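Lytic polysaccharide monooxygenase (Neurospora crassa, PDB 4QI8) probably cleaves cellulose chains oxidatively, using a single bound copper ion, an external electron donor and molecular oxygen. Local coordinates at residues A[5-10]-A[52-57]; A[70-75]-A[153-158]. All blocks are in the same frame, centred on the assembly; numbering follows the deposited sequence. Where two conformers were deposited one is given.

Contact 1. Residues A[5-10]-A[52-57]; sequences PKVWAN and STLSVA
W8 and L54 bring their CA atoms to 7.7 Å of each other, and those of A9 and V56 stand 7.1 Å apart. Both spacings exceed that of paired strands in one sheet, and the two backbones share no hydrogen bond. The segments therefore meet through apolar packing, chiefly of the L54 side chain on the opposite backbone, over 150 Å². L54 contributes the largest share, 65 Å². Its chi1 of -178° sets CG anti to the backbone N, and chi2 of 66° turns CD2 to the other backbone. There CD2 rests 4.0 Å from W8 CA and 4.2 Å from the A9 amide N, so a methyl packs on main chain at the end of strand 3-8. In one of its two deposited conformers, V7 CG1 also reaches L54 CD2 at 4.1 Å. The A9 methyl points toward the same partner. The bond from W8 CA to CB points away, and K6 CB lies in plane at the edge of the indole; W8 touches with backbone, not ring. This is plain packing at one flank of the beta-sandwich, where strand 3-8, outermost in the three-stranded sheet, faces strand 54-57, outermost in the mixed sheet. V7, A9 and V56 rest on I62 of strand 61-67, V7 touches A161 of strand 155-166, and L54 is backed by Y19 while its backbone bonds to Q162.

Contact 2. Residues A[70-75]-A[153-158]; sequences VYHPGP and AAQFYI. With CU (copper (II) ion), chain C.
H72 and Y157 meet at the copper ion, approaching it from different directions. H72 NE2 binds it at 2.0 Å, and the Y157 hydroxyl OH makes a longer bond to the same copper, 2.6 Å. Water 1 is also long, 2.5 Å from copper, and lies nearly opposite Y157 OH across the metal. Water 2 is held tightly, 2.0 Å from copper. H1 completes the site with its terminal N and, as in the histidine brace of AA9 enzymes, its imidazole; H72 is the brace's second histidine. By hydrogen bonding, Y157 OH donates to Q155 OE1 over 2.7 Å, although the hydroxyl stands 40° out of the amide carbonyl plane. Y71 OH is bonded to water 1 at 2.6 Å. Beyond CG the Q155 chain is extended (chi2 -180°), which carries OE1 over one face of the imidazole, 3.7 Å from H72 NE2, with the amide nearly perpendicular to the ring; Y71 CD1 lies over the opposite face. In the aromatic pairing, the H72 and Y157 rings are near parallel but slid apart, with centroids 5.7 Å apart and little overlap. Replacing Q155 with an alanine would remove OE1 and would probably leave the Y157 hydroxyl without its acceptor, less firmly aimed at copper. Tight equatorial bonds with long axial ones are consistent with elongated Cu(II) geometry, and Q155, whose side chain neighbours that of H146, probably takes part with it in binding O2 near the copper.

Overall arrangement
Contact 1 and contact 2 lie on opposite sides of the chain's centre, their own centres 23 Å apart and their nearest atoms about 7 Å apart without touching. Along the sequence they come in series: residues 5-10 and 52-57 are already joined before 70-75 and 153-158 begin. Both reach the mixed sheet, since strand 54-57 of contact 1 runs beside strand 155-166, whose first residues, 155-158, lie in the second segment of contact 2. Strand 3-8 is a further link, as its F4 touches V70 and Y157. The beta-sandwich thus has an apolar flank between its sheets at contact 1 and carries the copper site at the beginning of strand 155-166.

Contact 1. Residues A[5-10]-A[52-57]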
# COMPACT_ATOMS: atom_id res chain seq x y z
N PRO A 5 -7.12 3.01 -8.23
CA PRO A 5 -8.10 2.09 -8.81
C PRO A 5 -7.57 1.07 -9.82
O PRO A 5 -8.33 0.22 -10.27
CB PRO A 5 -9.07 3.05 -9.51
CG PRO A 5 -8.15 4.14 -10.00
CD PRO A 5 -7.12 4.32 -8.91
N LYS A 6 -6.30 1.17 -10.19
CA LYS A 6 -5.75 0.40 -11.30
C LYS A 6 -4.37 -0.11 -10.99
O LYS A 6 -3.58 0.57 -10.35
CB LYS A 6 -5.55 1.29 -12.53
CG LYS A 6 -6.79 1.79 -13.20
CD LYS A 6 -6.38 2.43 -14.52
CE LYS A 6 -7.47 3.29 -15.18
NZ LYS A 6 -8.56 2.54 -15.87
N VAL A 7 -4.07 -1.29 -11.52
CA VAL A 7 -2.70 -1.76 -11.62
C VAL A 7 -2.51 -2.36 -13.01
O VAL A 7 -3.45 -2.88 -13.60
CB VAL A 7 -2.37 -2.77 -10.50
CG1 VAL A 7 -3.20 -4.02 -10.63
CG2 VAL A 7 -0.89 -3.10 -10.50
N TRP A 8 -1.30 -2.26 -13.53
CA TRP A 8 -1.04 -2.87 -14.82
C TRP A 8 0.42 -3.21 -14.96
O TRP A 8 1.26 -2.77 -14.18
CB TRP A 8 -1.54 -1.98 -15.97
CG TRP A 8 -0.85 -0.66 -16.19
CD1 TRP A 8 0.18 -0.41 -17.03
CD2 TRP A 8 -1.18 0.61 -15.59
NE1 TRP A 8 0.53 0.92 -17.00
CE2 TRP A 8 -0.30 1.56 -16.12
CE3 TRP A 8 -2.13 1.02 -14.67
CZ2 TRP A 8 -0.34 2.91 -15.74
CZ3 TRP A 8 -2.18 2.36 -14.30
CH2 TRP A 8 -1.29 3.28 -14.83
N ALA A 9 0.69 -4.04 -15.96
CA ALA A 9 2.03 -4.49 -16.27
C ALA A 9 2.39 -4.06 -17.69
O ALA A 9 2.54 -2.87 -17.95
CB ALA A 9 2.11 -6.00 -16.12
N ASN A 10 2.51 -5.01 -18.61
CA ASN A 10 3.08 -4.74 -19.93
C ASN A 10 2.11 -4.85 -21.11
O ASN A 10 2.54 -4.92 -22.26
CB ASN A 10 4.25 -5.69 -20.18
CG ASN A 10 5.30 -5.60 -19.10
OD1 ASN A 10 5.77 -4.51 -18.77
ND2 ASN A 10 5.67 -6.74 -18.54
N SER A 52 -10.81 -9.56 -11.52
CA SER A 52 -9.78 -10.42 -12.09
C SER A 52 -8.50 -10.34 -11.28
O SER A 52 -8.38 -9.50 -10.38
CB SER A 52 -9.52 -10.03 -13.55
OG SER A 52 -10.70 -10.08 -14.34
N THR A 53 -7.55 -11.20 -11.61
CA THR A 53 -6.26 -11.29 -10.94
C THR A 53 -5.18 -11.17 -12.01
O THR A 53 -5.25 -11.86 -13.03
CB THR A 53 -6.17 -12.63 -10.19
OG1 THR A 53 -7.17 -12.66 -9.16
CG2 THR A 53 -4.80 -12.85 -9.57
N LEU A 54 -4.21 -10.29 -11.80
CA LEU A 54 -3.21 -9.94 -12.80
C LEU A 54 -1.95 -10.80 -12.66
O LEU A 54 -1.34 -10.82 -11.60
CB LEU A 54 -2.84 -8.47 -12.65
CG LEU A 54 -1.83 -7.95 -13.67
CD1 LEU A 54 -2.40 -7.97 -15.08
CD2 LEU A 54 -1.36 -6.56 -13.29
N SER A 55 -1.57 -11.48 -13.73
CA SER A 55 -0.35 -12.29 -13.74
C SER A 55 0.88 -11.40 -13.95
O SER A 55 0.92 -10.59 -14.88
CB SER A 55 -0.43 -13.36 -14.83
OG SER A 55 0.70 -14.22 -14.76
N VAL A 56 1.87 -11.55 -13.08
CA VAL A 56 3.10 -10.76 -13.15
C VAL A 56 4.28 -11.63 -12.73
O VAL A 56 4.16 -12.42 -11.81
CB VAL A 56 3.04 -9.53 -12.23
CG1 VAL A 56 2.74 -9.93 -10.81
CG2 VAL A 56 4.36 -8.75 -12.28
N ALA A 57 5.41 -11.47 -13.41
CA ALA A 57 6.61 -12.21 -13.03
C ALA A 57 7.32 -11.55 -11.85
O ALA A 57 7.51 -10.33 -11.82
CB ALA A 57 7.55 -12.32 -14.21

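Contact 2. Residues A[70-75]-A[153-158]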
# COMPACT_ATOMS: atom_id res chain seq x y z
N VAL A 70 -1.73 12.13 -6.92
CA VAL A 70 -1.47 12.34 -5.50
C VAL A 70 -1.02 13.78 -5.27
O VAL A 70 -0.14 14.28 -5.97
CB VAL A 70 -0.37 11.37 -5.02
CG1 VAL A 70 0.07 11.70 -3.60
CG2 VAL A 70 -0.85 9.94 -5.12
N TYR A 71 -1.61 14.45 -4.28
CA TYR A 71 -1.26 15.84 -4.03
C TYR A 71 -1.15 16.22 -2.56
O TYR A 71 -0.78 17.34 -2.26
CB TYR A 71 -2.22 16.79 -4.74
CG TYR A 71 -3.65 16.71 -4.28
CD1 TYR A 71 -4.12 17.51 -3.23
CD2 TYR A 71 -4.53 15.84 -4.88
CE1 TYR A 71 -5.44 17.44 -2.83
CE2 TYR A 71 -5.84 15.76 -4.49
CZ TYR A 71 -6.30 16.55 -3.46
OH TYR A 71 -7.62 16.46 -3.09
N HIS A 72 -1.45 15.31 -1.65
CA HIS A 72 -1.16 15.59 -0.24
C HIS A 72 0.28 15.17 0.04
O HIS A 72 0.78 14.23 -0.59
CB HIS A 72 -2.10 14.86 0.71
CG HIS A 72 -3.55 15.22 0.55
ND1 HIS A 72 -4.00 16.52 0.68
CD2 HIS A 72 -4.64 14.46 0.33
CE1 HIS A 72 -5.32 16.52 0.53
NE2 HIS A 72 -5.73 15.29 0.31
N PRO A 73 0.95 15.83 0.99
CA PRO A 73 2.33 15.46 1.33
C PRO A 73 2.37 14.21 2.21
O PRO A 73 1.60 14.09 3.16
CB PRO A 73 2.82 16.67 2.12
CG PRO A 73 1.58 17.21 2.77
CD PRO A 73 0.49 17.01 1.75
N GLY A 74 3.28 13.30 1.89
CA GLY A 74 3.50 12.13 2.69
C GLY A 74 3.92 10.95 1.85
O GLY A 74 4.06 11.07 0.62
N PRO A 75 4.14 9.81 2.50
CA PRO A 75 4.74 8.66 1.81
C PRO A 75 3.76 7.70 1.14
O PRO A 75 2.70 7.38 1.69
CB PRO A 75 5.43 7.91 2.95
CG PRO A 75 4.53 8.17 4.11
CD PRO A 75 4.13 9.61 3.96
N ALA A 153 -5.60 12.22 12.61
CA ALA A 153 -5.64 13.20 11.53
C ALA A 153 -4.86 12.81 10.27
O ALA A 153 -5.04 13.44 9.23
CB ALA A 153 -5.21 14.57 12.02
N ALA A 154 -3.99 11.80 10.35
CA ALA A 154 -3.33 11.28 9.16
C ALA A 154 -4.39 10.68 8.23
O ALA A 154 -5.33 10.05 8.68
CB ALA A 154 -2.30 10.23 9.56
N GLN A 155 -4.20 10.87 6.94
CA GLN A 155 -5.18 10.47 5.93
C GLN A 155 -4.63 9.34 5.08
O GLN A 155 -3.72 9.54 4.27
CB GLN A 155 -5.53 11.67 5.04
CG GLN A 155 -6.14 12.81 5.82
CD GLN A 155 -6.51 14.02 4.98
OE1 GLN A 155 -6.27 14.06 3.76
NE2 GLN A 155 -7.08 15.02 5.64
N PHE A 156 -5.17 8.14 5.25
CA PHE A 156 -4.71 6.97 4.51
C PHE A 156 -5.59 6.72 3.28
O PHE A 156 -6.81 6.56 3.40
CB PHE A 156 -4.72 5.71 5.39
CG PHE A 156 -3.78 5.77 6.57
CD1 PHE A 156 -4.13 6.42 7.74
CD2 PHE A 156 -2.56 5.11 6.51
CE1 PHE A 156 -3.26 6.44 8.82
CE2 PHE A 156 -1.70 5.12 7.59
CZ PHE A 156 -2.06 5.79 8.74
N TYR A 157 -4.96 6.68 2.11
CA TYR A 157 -5.64 6.42 0.84
C TYR A 157 -5.12 5.06 0.36
O TYR A 157 -3.94 4.91 0.10
CB TYR A 157 -5.32 7.54 -0.17
CG TYR A 157 -5.77 8.90 0.31
CD1 TYR A 157 -7.06 9.35 0.04
CD2 TYR A 157 -4.92 9.74 1.02
CE1 TYR A 157 -7.50 10.59 0.48
CE2 TYR A 157 -5.34 10.98 1.46
CZ TYR A 157 -6.63 11.40 1.19
OH TYR A 157 -7.10 12.62 1.61
N ILE A 158 -6.01 4.07 0.30
CA ILE A 158 -5.64 2.65 0.25
C ILE A 158 -6.41 1.90 -0.83
O ILE A 158 -7.60 2.18 -1.04
CB ILE A 158 -5.93 1.99 1.62
CG1 ILE A 158 -5.02 2.57 2.70
CG2 ILE A 158 -5.79 0.47 1.56
CD1 ILE A 158 -5.56 2.36 4.12
CU CU C . -7.67 14.78 0.19
O HOH W 1 -8.29 17.06 -0.64
O HOH W 2 -7.90 15.53 2.09